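Local coordinates for Lmo1499 protein (Listeria monocytogenes, PDB 4IIW) that probably acts as a lytic endotransglycosylase that cuts nascent peptidoglycan strands internally and so ends their elongation, at residues Leu111-Gly116 with Thr195-Ala200; Asp120-Arg125 with Lys140-Pro145; Glu157-Asp162 with His170-Tyr175; Asn161-Lys166 with Ser218-Leu223; Ser226-Lys231 with Asp259-Tyr264. All blocks are in the same frame, centred on the assembly; numbering follows the deposited sequence.

Overall arrangement
Contacts 1 to 4 form one continuous body; D143 OD2 hydrogen-bonds H170 ND1 between contacts 2 and 3. Contacts 1 and 2, centres 12 Å apart, touch where the selenium of M197 meets I122, and contact 2 lies within the chain loop that contact 1 closes. Contacts 3 and 4 sit closer still, centres 6 Å apart; they share N161 and D162, and a hydrogen bond joins Y175 OH to H220 ND1. Contact 5 joins on through hydrogen bonds from K231 NZ to G116 O and between E173 OE1 and Y264 OH, and shares helix 219-232 with contact 4. Only contact 5 lies beside E232, predicted to matter for catalysis, with the P260 side chain about 4 Å away.

Contact 1: residues Leu111-Gly116 with Thr195-Ala200; sequences LVIPEG and TEMVKA
Where I113 and M197 face each other the backbones stand 9.1 Å apart, CA to CA, and a single long side chain bridges strand 111-112 with its following loop and helix 190-204. That side chain is M197, a selenomethionine. Its chain runs straight beyond CG (chi2 179°, chi3 -178°), which carries the terminal methyl all the way across. CE then fits into the notch between L111 and I113: L111 CD2 is 3.6 Å from M197 CE, and I113 CG1 approaches the same CE equally closely. I113 CD1 adds a looser touch, 3.9 Å from M197 CE. Both branched side chains meet the methionine chain roughly perpendicular to it, each offering a methyl or methylene to its end. I122 of helix 119-129 packs on I113 and M197 alike. The arrangement is a small hydrophobic core beside a two-stranded antiparallel ribbon, strand 111-112 paired with 180-181, in which L111, I113 and Y181 pack against M197 of helix 190-204.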
# COMPACT_ATOMS: atom_id res chain seq x y z
N LEU B 111 -23.99 -33.61 16.40
CA LEU B 111 -24.86 -32.68 17.12
C LEU B 111 -24.82 -32.97 18.61
O LEU B 111 -25.42 -33.95 19.05
CB LEU B 111 -26.27 -32.80 16.60
CG LEU B 111 -27.33 -31.88 17.19
CD1 LEU B 111 -26.87 -30.41 17.24
CD2 LEU B 111 -28.61 -32.04 16.36
N VAL B 112 -24.10 -32.15 19.38
CA VAL B 112 -23.98 -32.35 20.82
C VAL B 112 -24.93 -31.43 21.58
O VAL B 112 -24.94 -30.23 21.36
CB VAL B 112 -22.54 -32.08 21.30
CG1 VAL B 112 -22.40 -32.42 22.78
CG2 VAL B 112 -21.53 -32.87 20.46
N ILE B 113 -25.74 -32.00 22.47
CA ILE B 113 -26.68 -31.22 23.27
C ILE B 113 -26.35 -31.40 24.76
O ILE B 113 -26.60 -32.46 25.33
CB ILE B 113 -28.15 -31.64 23.02
CG1 ILE B 113 -28.52 -31.49 21.53
CG2 ILE B 113 -29.08 -30.80 23.86
CD1 ILE B 113 -28.41 -30.07 21.00
N PRO B 114 -25.77 -30.39 25.38
CA PRO B 114 -25.42 -30.52 26.78
C PRO B 114 -26.59 -30.32 27.76
O PRO B 114 -27.67 -29.87 27.38
CB PRO B 114 -24.39 -29.40 27.01
CG PRO B 114 -24.17 -28.72 25.66
CD PRO B 114 -25.37 -29.08 24.84
N GLU B 115 -26.33 -30.67 29.01
CA GLU B 115 -27.26 -30.48 30.11
C GLU B 115 -27.44 -28.99 30.42
O GLU B 115 -26.54 -28.18 30.18
CB GLU B 115 -26.69 -31.12 31.35
CG GLU B 115 -26.38 -32.57 31.24
CD GLU B 115 -25.55 -33.07 32.40
OE1 GLU B 115 -25.26 -32.27 33.33
OE2 GLU B 115 -25.18 -34.26 32.38
N GLY B 116 -28.58 -28.64 30.99
CA GLY B 116 -28.84 -27.25 31.38
C GLY B 116 -29.19 -26.34 30.22
O GLY B 116 -29.21 -25.12 30.38
N THR B 195 -37.43 -35.21 17.12
CA THR B 195 -37.99 -36.50 17.48
C THR B 195 -36.93 -37.39 18.11
O THR B 195 -37.22 -38.05 19.10
CB THR B 195 -38.65 -37.22 16.28
OG1 THR B 195 -39.74 -36.43 15.81
CG2 THR B 195 -39.18 -38.64 16.68
N GLU B 196 -35.72 -37.40 17.58
CA GLU B 196 -34.69 -38.26 18.18
C GLU B 196 -34.35 -37.86 19.61
O GLU B 196 -34.04 -38.71 20.44
CB GLU B 196 -33.42 -38.29 17.33
CG GLU B 196 -33.61 -39.02 16.02
CD GLU B 196 -33.93 -40.49 16.22
OE1 GLU B 196 -33.09 -41.22 16.80
OE2 GLU B 196 -35.01 -40.91 15.77
N MSE B 197 -34.42 -36.58 19.90
CA MSE B 197 -34.13 -36.10 21.24
C MSE B 197 -35.27 -36.46 22.18
O MSE B 197 -35.02 -36.82 23.35
CB MSE B 197 -33.90 -34.60 21.23
CG MSE B 197 -32.75 -34.18 20.32
SE MSE B 197 -32.49 -32.24 20.30
CE MSE B 197 -31.03 -32.17 19.02
N VAL B 198 -36.50 -36.40 21.70
CA VAL B 198 -37.64 -36.78 22.53
C VAL B 198 -37.59 -38.30 22.81
O VAL B 198 -37.88 -38.75 23.91
CB VAL B 198 -38.99 -36.35 21.92
CG1 VAL B 198 -40.13 -36.93 22.72
CG2 VAL B 198 -39.10 -34.83 21.89
N LYS B 199 -37.18 -39.07 21.80
CA LYS B 199 -37.04 -40.50 21.95
C LYS B 199 -35.95 -40.83 22.96
O LYS B 199 -36.10 -41.76 23.75
CB LYS B 199 -36.74 -41.15 20.59
CG LYS B 199 -36.14 -42.54 20.68
CD LYS B 199 -36.34 -43.33 19.42
CE LYS B 199 -35.86 -42.63 18.19
NZ LYS B 199 -36.14 -43.45 16.97
N ALA B 200 -34.85 -40.09 22.94
CA ALA B 200 -33.78 -40.35 23.91
C ALA B 200 -34.31 -40.15 25.34
O ALA B 200 -33.99 -40.93 26.23
CB ALA B 200 -32.59 -39.44 23.65

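Contact 2: residues Asp120-Arg125 with Lys140-Pro145; sequences DQIADR and KTMDDP
M142, a selenomethionine on helix 135-143, spans the gap to I122 and A123 on helix 119-129, the nearest backbone pair being A123 and M142 with CA atoms 9.0 Å apart. Its CB and CG only lead across the space between the helices and come close to nothing in 120-125. The selenium is the first atom to near the other helix, with M142 SE 4.4 Å from A123 CB. CE makes the real contact. It sits 3.9 Å from I122 CG2 and 4.2 Å from I122 CB, and M142 CE is 4.1 Å from A123 N. An extended run beyond CG (chi2 166°, chi3 170°) is what brings the methyl down onto the helix surface, where the small side chain of A123 lets it approach the backbone. L119 and I126 of helix 119-129 and I194 of helix 190-204 also touch M142, while K135 forms salt bridges with D120 and D124. The side chains that meet are buried and all apolar, so the contact depends on dispersion and on exclusion of water, with a polarisable selenium and a methyl meeting aliphatic groups and no directional bond setting their orientation.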
# COMPACT_ATOMS: atom_id res chain seq x y z
N ASP B 120 -34.12 -22.84 23.17
CA ASP B 120 -33.51 -21.81 22.32
C ASP B 120 -32.05 -22.18 21.98
O ASP B 120 -31.62 -22.07 20.83
CB ASP B 120 -33.55 -20.42 22.98
CG ASP B 120 -33.62 -19.30 21.97
OD1 ASP B 120 -34.74 -19.08 21.43
OD2 ASP B 120 -32.60 -18.61 21.72
N GLN B 121 -31.33 -22.65 22.99
CA GLN B 121 -29.92 -23.03 22.85
C GLN B 121 -29.78 -24.30 22.01
O GLN B 121 -28.83 -24.44 21.24
CB GLN B 121 -29.28 -23.20 24.23
CG GLN B 121 -29.23 -21.92 25.04
CD GLN B 121 -28.81 -22.11 26.50
OE1 GLN B 121 -29.26 -23.03 27.18
NE2 GLN B 121 -27.99 -21.20 27.00
N ILE B 122 -30.74 -25.21 22.16
CA ILE B 122 -30.74 -26.43 21.38
C ILE B 122 -30.95 -26.02 19.93
O ILE B 122 -30.34 -26.59 19.03
CB ILE B 122 -31.84 -27.42 21.85
CG1 ILE B 122 -31.53 -27.91 23.27
CG2 ILE B 122 -31.95 -28.65 20.90
CD1 ILE B 122 -32.65 -28.75 23.91
N ALA B 123 -31.78 -25.01 19.72
CA ALA B 123 -32.05 -24.55 18.36
C ALA B 123 -30.76 -24.06 17.67
O ALA B 123 -30.59 -24.27 16.46
CB ALA B 123 -33.10 -23.46 18.37
N ASP B 124 -29.87 -23.44 18.44
CA ASP B 124 -28.58 -22.96 17.93
C ASP B 124 -27.69 -24.13 17.55
O ASP B 124 -27.12 -24.16 16.47
CB ASP B 124 -27.82 -22.14 18.98
CG ASP B 124 -28.50 -20.83 19.35
OD1 ASP B 124 -29.04 -20.13 18.46
OD2 ASP B 124 -28.45 -20.48 20.54
N ARG B 125 -27.57 -25.11 18.44
CA ARG B 125 -26.72 -26.25 18.16
C ARG B 125 -27.24 -26.95 16.90
O ARG B 125 -26.44 -27.37 16.04
CB ARG B 125 -26.64 -27.19 19.36
CG ARG B 125 -26.11 -26.51 20.64
CD ARG B 125 -24.63 -26.14 20.57
NE ARG B 125 -23.76 -27.21 21.08
CZ ARG B 125 -22.94 -27.10 22.13
NH1 ARG B 125 -22.20 -28.14 22.50
NH2 ARG B 125 -22.82 -25.96 22.79
N LYS B 140 -40.26 -22.60 15.66
CA LYS B 140 -41.66 -22.80 15.33
C LYS B 140 -42.04 -24.29 15.38
O LYS B 140 -43.08 -24.64 15.91
CB LYS B 140 -41.98 -22.25 13.95
CG LYS B 140 -43.45 -22.38 13.61
CD LYS B 140 -43.81 -21.70 12.29
CE LYS B 140 -45.31 -21.77 12.05
NZ LYS B 140 -45.72 -21.15 10.78
N THR B 141 -41.19 -25.16 14.83
CA THR B 141 -41.49 -26.57 14.83
C THR B 141 -41.61 -27.06 16.27
O THR B 141 -42.54 -27.78 16.62
CB THR B 141 -40.39 -27.41 14.11
OG1 THR B 141 -40.36 -27.08 12.71
CG2 THR B 141 -40.69 -28.88 14.24
N MSE B 142 -40.67 -26.65 17.11
CA MSE B 142 -40.67 -27.04 18.50
C MSE B 142 -42.02 -26.78 19.15
O MSE B 142 -42.54 -27.65 19.84
CB MSE B 142 -39.56 -26.30 19.28
CG MSE B 142 -38.16 -26.90 19.06
SE MSE B 142 -36.65 -25.81 19.63
CE MSE B 142 -35.25 -27.15 19.43
N ASP B 143 -42.57 -25.59 18.91
CA ASP B 143 -43.85 -25.17 19.52
C ASP B 143 -45.07 -25.39 18.63
O ASP B 143 -46.17 -25.00 18.99
CB ASP B 143 -43.78 -23.68 19.96
CG ASP B 143 -42.86 -23.44 21.20
OD1 ASP B 143 -41.99 -24.29 21.51
OD2 ASP B 143 -43.02 -22.40 21.87
N ASP B 144 -44.89 -26.03 17.47
CA ASP B 144 -46.03 -26.27 16.57
C ASP B 144 -47.07 -27.24 17.20
O ASP B 144 -46.76 -28.38 17.53
CB ASP B 144 -45.54 -26.83 15.23
CG ASP B 144 -46.67 -27.08 14.24
OD1 ASP B 144 -47.30 -26.10 13.79
OD2 ASP B 144 -46.91 -28.26 13.90
N PRO B 145 -48.31 -26.77 17.38
CA PRO B 145 -49.35 -27.61 17.97
C PRO B 145 -49.42 -29.02 17.37
O PRO B 145 -49.50 -30.00 18.12
CB PRO B 145 -50.64 -26.83 17.69
CG PRO B 145 -50.23 -25.43 17.65
CD PRO B 145 -48.81 -25.41 17.10

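Contact 3: residues Glu157-Asp162 with His170-Tyr175; sequences ETVTND and HPLEGY
Y175 meets the 157-162 loop both directly and through a bridging water, and this double link is the striking thing here. At the edge of the phenol ring, near its plane, T158 O lies 3.4 Å from Y175 CE2. The same carbonyl accepts a hydrogen bond from water 1, at 2.7 Å from T158 O to the water. That water accepts in turn from T160 N at 3.0 Å and bonds Y175 OH at 2.9 Å, so one water joins two backbone groups to the phenol hydroxyl. The hydroxyl has a second partner in H220 ND1, which fixes its end further. T160 then turns the chain by an ST turn: D162 N donates to T160 OG1 over 3.1 Å. V159 supplies the apolar part. With CG1 anti to its backbone N (chi1 -174°), its two methyls splay to different partners: V159 CG2 is 3.8 Å from Y175 CD2, approaching the ring obliquely, and V159 CG1 is 4.1 Å from L172 CD2. Two overlapping beta turns, type I from H170 to E173 and type II from L172 to Y175, present L172 and Y175 to this valine. Both segments belong to the long loop between helix 145-154 and strand 180-181; I152 of that helix and V198 of helix 190-204 pack on V159, while L223 of helix 219-232 touches Y175.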
# COMPACT_ATOMS: atom_id res chain seq x y z
N GLU B 157 -45.97 -42.42 27.18
CA GLU B 157 -45.56 -42.65 28.57
C GLU B 157 -44.72 -41.47 29.07
O GLU B 157 -44.60 -41.25 30.28
CB GLU B 157 -44.68 -43.90 28.72
CG GLU B 157 -45.11 -45.17 28.00
CD GLU B 157 -46.49 -45.62 28.37
OE1 GLU B 157 -46.99 -45.25 29.45
OE2 GLU B 157 -47.07 -46.38 27.55
N THR B 158 -44.16 -40.70 28.13
CA THR B 158 -43.22 -39.63 28.44
C THR B 158 -43.76 -38.24 28.26
O THR B 158 -43.65 -37.43 29.16
CB THR B 158 -41.94 -39.79 27.59
OG1 THR B 158 -41.29 -41.02 27.95
CG2 THR B 158 -40.97 -38.66 27.83
N VAL B 159 -44.29 -37.93 27.08
CA VAL B 159 -44.87 -36.61 26.79
C VAL B 159 -46.38 -36.76 26.85
O VAL B 159 -46.95 -37.37 25.97
CB VAL B 159 -44.48 -36.08 25.38
CG1 VAL B 159 -44.97 -34.66 25.19
CG2 VAL B 159 -42.97 -36.13 25.15
N THR B 160 -47.02 -36.20 27.86
CA THR B 160 -48.47 -36.34 28.03
C THR B 160 -49.18 -35.00 27.88
O THR B 160 -48.55 -33.98 27.61
CB THR B 160 -48.78 -36.83 29.42
OG1 THR B 160 -48.48 -35.78 30.37
CG2 THR B 160 -47.96 -38.06 29.75
N ASN B 161 -50.50 -35.00 28.08
CA ASN B 161 -51.28 -33.76 28.05
C ASN B 161 -50.74 -32.68 29.00
O ASN B 161 -51.07 -31.51 28.85
CB ASN B 161 -52.77 -34.01 28.34
CG ASN B 161 -53.52 -34.58 27.13
OD1 ASN B 161 -52.94 -34.82 26.06
ND2 ASN B 161 -54.81 -34.80 27.31
N ASP B 162 -49.92 -33.08 29.97
CA ASP B 162 -49.32 -32.12 30.88
C ASP B 162 -48.61 -30.98 30.13
O ASP B 162 -48.68 -29.83 30.56
CB ASP B 162 -48.37 -32.81 31.88
CG ASP B 162 -49.13 -33.59 33.00
OD1 ASP B 162 -50.34 -33.34 33.17
OD2 ASP B 162 -48.51 -34.42 33.71
N HIS B 170 -43.03 -22.99 26.47
CA HIS B 170 -42.69 -23.87 25.35
C HIS B 170 -42.94 -25.34 25.72
O HIS B 170 -42.17 -25.94 26.43
CB HIS B 170 -41.24 -23.66 24.94
CG HIS B 170 -40.88 -22.23 24.68
ND1 HIS B 170 -41.46 -21.49 23.67
CD2 HIS B 170 -39.99 -21.41 25.28
CE1 HIS B 170 -40.96 -20.27 23.68
NE2 HIS B 170 -40.06 -20.20 24.64
N PRO B 171 -44.02 -25.91 25.21
CA PRO B 171 -44.43 -27.26 25.58
C PRO B 171 -43.33 -28.32 25.79
O PRO B 171 -43.40 -29.04 26.77
CB PRO B 171 -45.35 -27.65 24.44
CG PRO B 171 -45.95 -26.36 24.02
CD PRO B 171 -44.85 -25.38 24.12
N LEU B 172 -42.35 -28.39 24.90
CA LEU B 172 -41.31 -29.43 24.99
C LEU B 172 -40.07 -29.02 25.78
O LEU B 172 -39.06 -29.74 25.81
CB LEU B 172 -40.92 -29.92 23.58
CG LEU B 172 -42.09 -30.54 22.77
CD1 LEU B 172 -41.67 -30.80 21.34
CD2 LEU B 172 -42.59 -31.83 23.39
N GLU B 173 -40.14 -27.88 26.44
CA GLU B 173 -39.00 -27.44 27.24
C GLU B 173 -38.71 -28.56 28.22
O GLU B 173 -39.59 -29.01 28.92
CB GLU B 173 -39.31 -26.14 27.98
CG GLU B 173 -38.10 -25.49 28.60
CD GLU B 173 -37.19 -24.82 27.56
OE1 GLU B 173 -37.59 -23.78 26.98
OE2 GLU B 173 -36.06 -25.31 27.36
N GLY B 174 -37.49 -29.06 28.21
CA GLY B 174 -37.06 -30.14 29.11
C GLY B 174 -37.17 -31.55 28.57
O GLY B 174 -36.63 -32.49 29.15
N TYR B 175 -37.86 -31.70 27.44
CA TYR B 175 -38.10 -33.03 26.85
C TYR B 175 -37.11 -33.47 25.76
O TYR B 175 -37.21 -34.57 25.24
CB TYR B 175 -39.53 -33.12 26.36
CG TYR B 175 -40.53 -33.17 27.48
CD1 TYR B 175 -41.00 -32.00 28.08
CD2 TYR B 175 -41.03 -34.38 27.93
CE1 TYR B 175 -41.95 -32.06 29.11
CE2 TYR B 175 -41.96 -34.44 28.96
CZ TYR B 175 -42.43 -33.29 29.54
OH TYR B 175 -43.36 -33.38 30.56
O HOH W 1 -45.24 -35.57 30.19

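Contact 4: residues Asn161-Lys166 with Ser218-Leu223; sequences NDVLNK and SVHKFL
D162 OD2 reaches the first turn of the helix carrying H220 through water 2, which donates to D162 OD2 at 2.8 Å and accepts from H220 N at 3.1 Å. The carboxylate is thus linked by the water to a backbone amide at the N-terminal end of helix 219-232 without touching it. S218 closes the same helix start as its N-cap: K221 N donates to S218 OG over 2.9 Å, nearly straight at 168°, while S218 CB lies 3.8 Å from D162 OD2. Alongside the water the carbon parts of the side chains meet, with D162 CB 3.8 Å from H220 CB and 3.9 Å from H220 CG. CG of H220 is turned anti to its backbone N (chi1 -167°), which lays the ring beside the 3-10 segment; D162 O stands over one face of it, and the carboxylate plane is tilted 50° from the ring. V163 CG1 lies oblique to the ring, a looser 4.4 Å from H220 ND1. The imidazole nitrogens are used elsewhere, ND1 by Y175 and NE2 by P294 O. With D162 OD2 5.7 Å from H220 ND1 there is no salt bridge; the carboxylate's likely electrostatic gain is instead from the helix N-terminus, relayed by a water.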
# COMPACT_ATOMS: atom_id res chain seq x y z
N ASN B 161 -50.50 -35.00 28.08
CA ASN B 161 -51.28 -33.76 28.05
C ASN B 161 -50.74 -32.68 29.00
O ASN B 161 -51.07 -31.51 28.85
CB ASN B 161 -52.77 -34.01 28.34
CG ASN B 161 -53.52 -34.58 27.13
OD1 ASN B 161 -52.94 -34.82 26.06
ND2 ASN B 161 -54.81 -34.80 27.31
N ASP B 162 -49.92 -33.08 29.97
CA ASP B 162 -49.32 -32.12 30.88
C ASP B 162 -48.61 -30.98 30.13
O ASP B 162 -48.68 -29.83 30.56
CB ASP B 162 -48.37 -32.81 31.88
CG ASP B 162 -49.13 -33.59 33.00
OD1 ASP B 162 -50.34 -33.34 33.17
OD2 ASP B 162 -48.51 -34.42 33.71
N VAL B 163 -47.99 -31.28 29.00
CA VAL B 163 -47.27 -30.26 28.24
C VAL B 163 -48.17 -29.23 27.58
O VAL B 163 -47.70 -28.19 27.14
CB VAL B 163 -46.37 -30.88 27.14
CG1 VAL B 163 -45.43 -31.92 27.76
CG2 VAL B 163 -47.21 -31.48 26.02
N LEU B 164 -49.45 -29.50 27.48
CA LEU B 164 -50.36 -28.56 26.85
C LEU B 164 -50.96 -27.60 27.86
O LEU B 164 -51.98 -26.98 27.59
CB LEU B 164 -51.48 -29.29 26.11
CG LEU B 164 -51.08 -30.26 24.99
CD1 LEU B 164 -52.35 -30.79 24.32
CD2 LEU B 164 -50.19 -29.58 23.96
N ASN B 165 -50.35 -27.45 29.03
CA ASN B 165 -50.92 -26.53 30.00
C ASN B 165 -50.71 -25.07 29.60
O ASN B 165 -49.59 -24.60 29.39
CB ASN B 165 -50.43 -26.80 31.43
CG ASN B 165 -51.02 -25.81 32.43
OD1 ASN B 165 -50.78 -24.61 32.35
ND2 ASN B 165 -51.76 -26.32 33.41
N LYS B 166 -51.83 -24.39 29.50
CA LYS B 166 -51.93 -22.99 29.12
C LYS B 166 -50.78 -22.09 29.62
O LYS B 166 -50.36 -21.17 28.93
CB LYS B 166 -53.28 -22.47 29.63
CG LYS B 166 -54.50 -23.38 29.22
CD LYS B 166 -55.85 -22.90 29.82
CE LYS B 166 -56.30 -21.57 29.23
NZ LYS B 166 -57.61 -21.12 29.80
N SER B 218 -45.49 -37.33 38.30
CA SER B 218 -45.66 -37.32 36.85
C SER B 218 -44.30 -37.10 36.22
O SER B 218 -43.39 -36.58 36.87
CB SER B 218 -46.59 -36.19 36.44
OG SER B 218 -45.99 -34.93 36.73
N VAL B 219 -44.14 -37.51 34.97
CA VAL B 219 -42.89 -37.27 34.27
C VAL B 219 -42.66 -35.75 34.23
O VAL B 219 -41.54 -35.27 34.38
CB VAL B 219 -42.87 -37.85 32.84
CG1 VAL B 219 -41.63 -37.39 32.10
CG2 VAL B 219 -42.96 -39.41 32.86
N HIS B 220 -43.74 -35.00 34.07
CA HIS B 220 -43.63 -33.55 33.95
C HIS B 220 -43.11 -32.88 35.22
O HIS B 220 -42.23 -32.01 35.15
CB HIS B 220 -44.95 -32.95 33.50
CG HIS B 220 -44.85 -31.52 33.07
ND1 HIS B 220 -44.18 -31.14 31.92
CD2 HIS B 220 -45.37 -30.39 33.60
CE1 HIS B 220 -44.27 -29.83 31.78
NE2 HIS B 220 -45.00 -29.35 32.77
N LYS B 221 -43.65 -33.24 36.39
CA LYS B 221 -43.12 -32.64 37.64
C LYS B 221 -41.70 -33.13 37.88
O LYS B 221 -40.85 -32.40 38.36
CB LYS B 221 -44.05 -32.88 38.85
CG LYS B 221 -45.34 -32.06 38.75
CD LYS B 221 -46.22 -32.14 39.97
CE LYS B 221 -47.40 -31.18 39.82
NZ LYS B 221 -48.41 -31.30 40.93
N PHE B 222 -41.44 -34.37 37.52
CA PHE B 222 -40.11 -34.95 37.62
C PHE B 222 -39.08 -34.14 36.87
O PHE B 222 -38.05 -33.77 37.42
CB PHE B 222 -40.13 -36.38 37.07
CG PHE B 222 -38.78 -37.01 36.91
CD1 PHE B 222 -37.90 -37.08 37.97
CD2 PHE B 222 -38.42 -37.62 35.70
CE1 PHE B 222 -36.66 -37.70 37.84
CE2 PHE B 222 -37.20 -38.24 35.56
CZ PHE B 222 -36.31 -38.28 36.63
N LEU B 223 -39.36 -33.85 35.61
CA LEU B 223 -38.42 -33.08 34.80
C LEU B 223 -38.36 -31.63 35.24
O LEU B 223 -37.34 -30.97 35.03
CB LEU B 223 -38.76 -33.19 33.31
CG LEU B 223 -38.63 -34.63 32.77
CD1 LEU B 223 -39.11 -34.70 31.34
CD2 LEU B 223 -37.19 -35.09 32.89
O HOH W 2 -46.39 -35.87 32.70

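Contact 5: residues Ser226-Lys231 with Asp259-Tyr264; sequences SSIIEK and DPTVLY
K231 and P260 mark a helix-to-helix junction, the C-terminal part of helix 219-232 against helix 259-265, with their CA atoms 6.2 Å apart. The apolar contacts come in two patches. In the outer one K231 CB lies 3.5 Å from P260 CB and 3.6 Å from P260 CG, the lysine stem and the proline ring passing in antiparallel sense. The inner patch is a single methyl pair, I228 CG2 against T261 CG2 at 3.8 Å. A chi1 of 66° sets T261 CG2 anti to the carbonyl carbon, facing I228, with OG1 between that carbon and the backbone N. Polar groups work outside the pair. T261 OG1 bonds T286 OG1 and T258 O, and the K231 chain bends at chi2 and chi3 (-53° and -60°), turning its ammonium away from the proline to G116 O. That leaves the alkyl part of the lysine for packing and the charge for a loop carbonyl. The next residue, E232, is predicted to be important for catalysis, and the P260 side chain is about 4 Å from it, so the junction borders the probable active site. There the proline also approaches the backbone of K231, P260 CG lying 3.9 Å from K231 O.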
# COMPACT_ATOMS: atom_id res chain seq x y z
N SER B 226 -36.00 -31.68 38.28
CA SER B 226 -34.68 -31.96 37.76
C SER B 226 -34.06 -30.69 37.20
O SER B 226 -32.92 -30.40 37.52
CB SER B 226 -34.73 -33.06 36.70
OG SER B 226 -35.17 -34.27 37.28
N SER B 227 -34.83 -29.92 36.43
CA SER B 227 -34.29 -28.71 35.80
C SER B 227 -33.89 -27.60 36.76
O SER B 227 -32.85 -26.96 36.58
CB SER B 227 -35.25 -28.14 34.75
OG SER B 227 -36.43 -27.69 35.36
N ILE B 228 -34.73 -27.34 37.78
CA ILE B 228 -34.39 -26.28 38.72
C ILE B 228 -33.16 -26.72 39.52
O ILE B 228 -32.36 -25.87 39.95
CB ILE B 228 -35.57 -25.83 39.61
CG1 ILE B 228 -36.02 -26.91 40.57
CG2 ILE B 228 -36.75 -25.44 38.75
CD1 ILE B 228 -37.17 -26.43 41.47
N ILE B 229 -33.01 -28.03 39.70
CA ILE B 229 -31.83 -28.59 40.39
C ILE B 229 -30.61 -28.42 39.49
O ILE B 229 -29.55 -28.00 39.95
CB ILE B 229 -31.97 -30.10 40.77
CG1 ILE B 229 -33.10 -30.31 41.79
CG2 ILE B 229 -30.70 -30.63 41.39
CD1 ILE B 229 -33.41 -31.80 42.06
N GLU B 230 -30.78 -28.73 38.19
CA GLU B 230 -29.68 -28.61 37.21
C GLU B 230 -29.09 -27.20 37.14
O GLU B 230 -27.89 -27.03 37.30
CB GLU B 230 -30.14 -29.03 35.81
CG GLU B 230 -29.01 -29.10 34.76
CD GLU B 230 -28.14 -30.34 34.89
OE1 GLU B 230 -28.63 -31.35 35.41
OE2 GLU B 230 -26.96 -30.31 34.44
N LYS B 231 -29.93 -26.19 36.93
CA LYS B 231 -29.45 -24.81 36.81
C LYS B 231 -28.87 -24.23 38.10
O LYS B 231 -28.17 -23.22 38.05
CB LYS B 231 -30.55 -23.87 36.29
CG LYS B 231 -31.14 -24.21 34.92
CD LYS B 231 -30.08 -24.38 33.83
CE LYS B 231 -29.23 -23.13 33.61
NZ LYS B 231 -28.16 -23.39 32.57
N ASP B 259 -33.38 -18.22 41.09
CA ASP B 259 -33.06 -17.26 40.01
C ASP B 259 -33.19 -17.79 38.61
O ASP B 259 -33.76 -17.12 37.75
CB ASP B 259 -31.63 -16.69 40.17
CG ASP B 259 -31.50 -15.73 41.34
OD1 ASP B 259 -32.48 -15.57 42.10
OD2 ASP B 259 -30.42 -15.13 41.50
N PRO B 260 -32.65 -18.99 38.35
CA PRO B 260 -32.77 -19.53 37.01
C PRO B 260 -34.20 -19.52 36.47
O PRO B 260 -34.38 -19.39 35.25
CB PRO B 260 -32.25 -20.96 37.17
CG PRO B 260 -31.23 -20.86 38.21
CD PRO B 260 -31.78 -19.83 39.19
N THR B 261 -35.19 -19.68 37.35
CA THR B 261 -36.58 -19.68 36.88
C THR B 261 -36.97 -18.26 36.48
O THR B 261 -37.76 -18.07 35.56
CB THR B 261 -37.60 -20.28 37.90
OG1 THR B 261 -37.70 -19.46 39.07
CG2 THR B 261 -37.21 -21.72 38.26
N VAL B 262 -36.42 -17.27 37.19
CA VAL B 262 -36.68 -15.88 36.84
C VAL B 262 -36.05 -15.56 35.46
O VAL B 262 -36.70 -14.97 34.60
CB VAL B 262 -36.14 -14.91 37.91
CG1 VAL B 262 -36.17 -13.47 37.40
CG2 VAL B 262 -36.92 -15.06 39.19
N LEU B 263 -34.81 -15.98 35.27
CA LEU B 263 -34.13 -15.76 34.00
C LEU B 263 -34.88 -16.45 32.86
O LEU B 263 -35.03 -15.89 31.78
CB LEU B 263 -32.67 -16.25 34.05
CG LEU B 263 -31.72 -15.54 35.03
CD1 LEU B 263 -30.35 -16.19 34.97
CD2 LEU B 263 -31.61 -14.03 34.75
N TYR B 264 -35.34 -17.67 33.11
CA TYR B 264 -36.08 -18.39 32.08
C TYR B 264 -37.39 -17.65 31.77
O TYR B 264 -37.82 -17.60 30.62
CB TYR B 264 -36.35 -19.83 32.48
CG TYR B 264 -37.11 -20.57 31.42
CD1 TYR B 264 -36.45 -21.08 30.30
CD2 TYR B 264 -38.49 -20.74 31.51
CE1 TYR B 264 -37.14 -21.76 29.31
CE2 TYR B 264 -39.19 -21.41 30.51
CZ TYR B 264 -38.51 -21.92 29.42
OH TYR B 264 -39.21 -22.58 28.45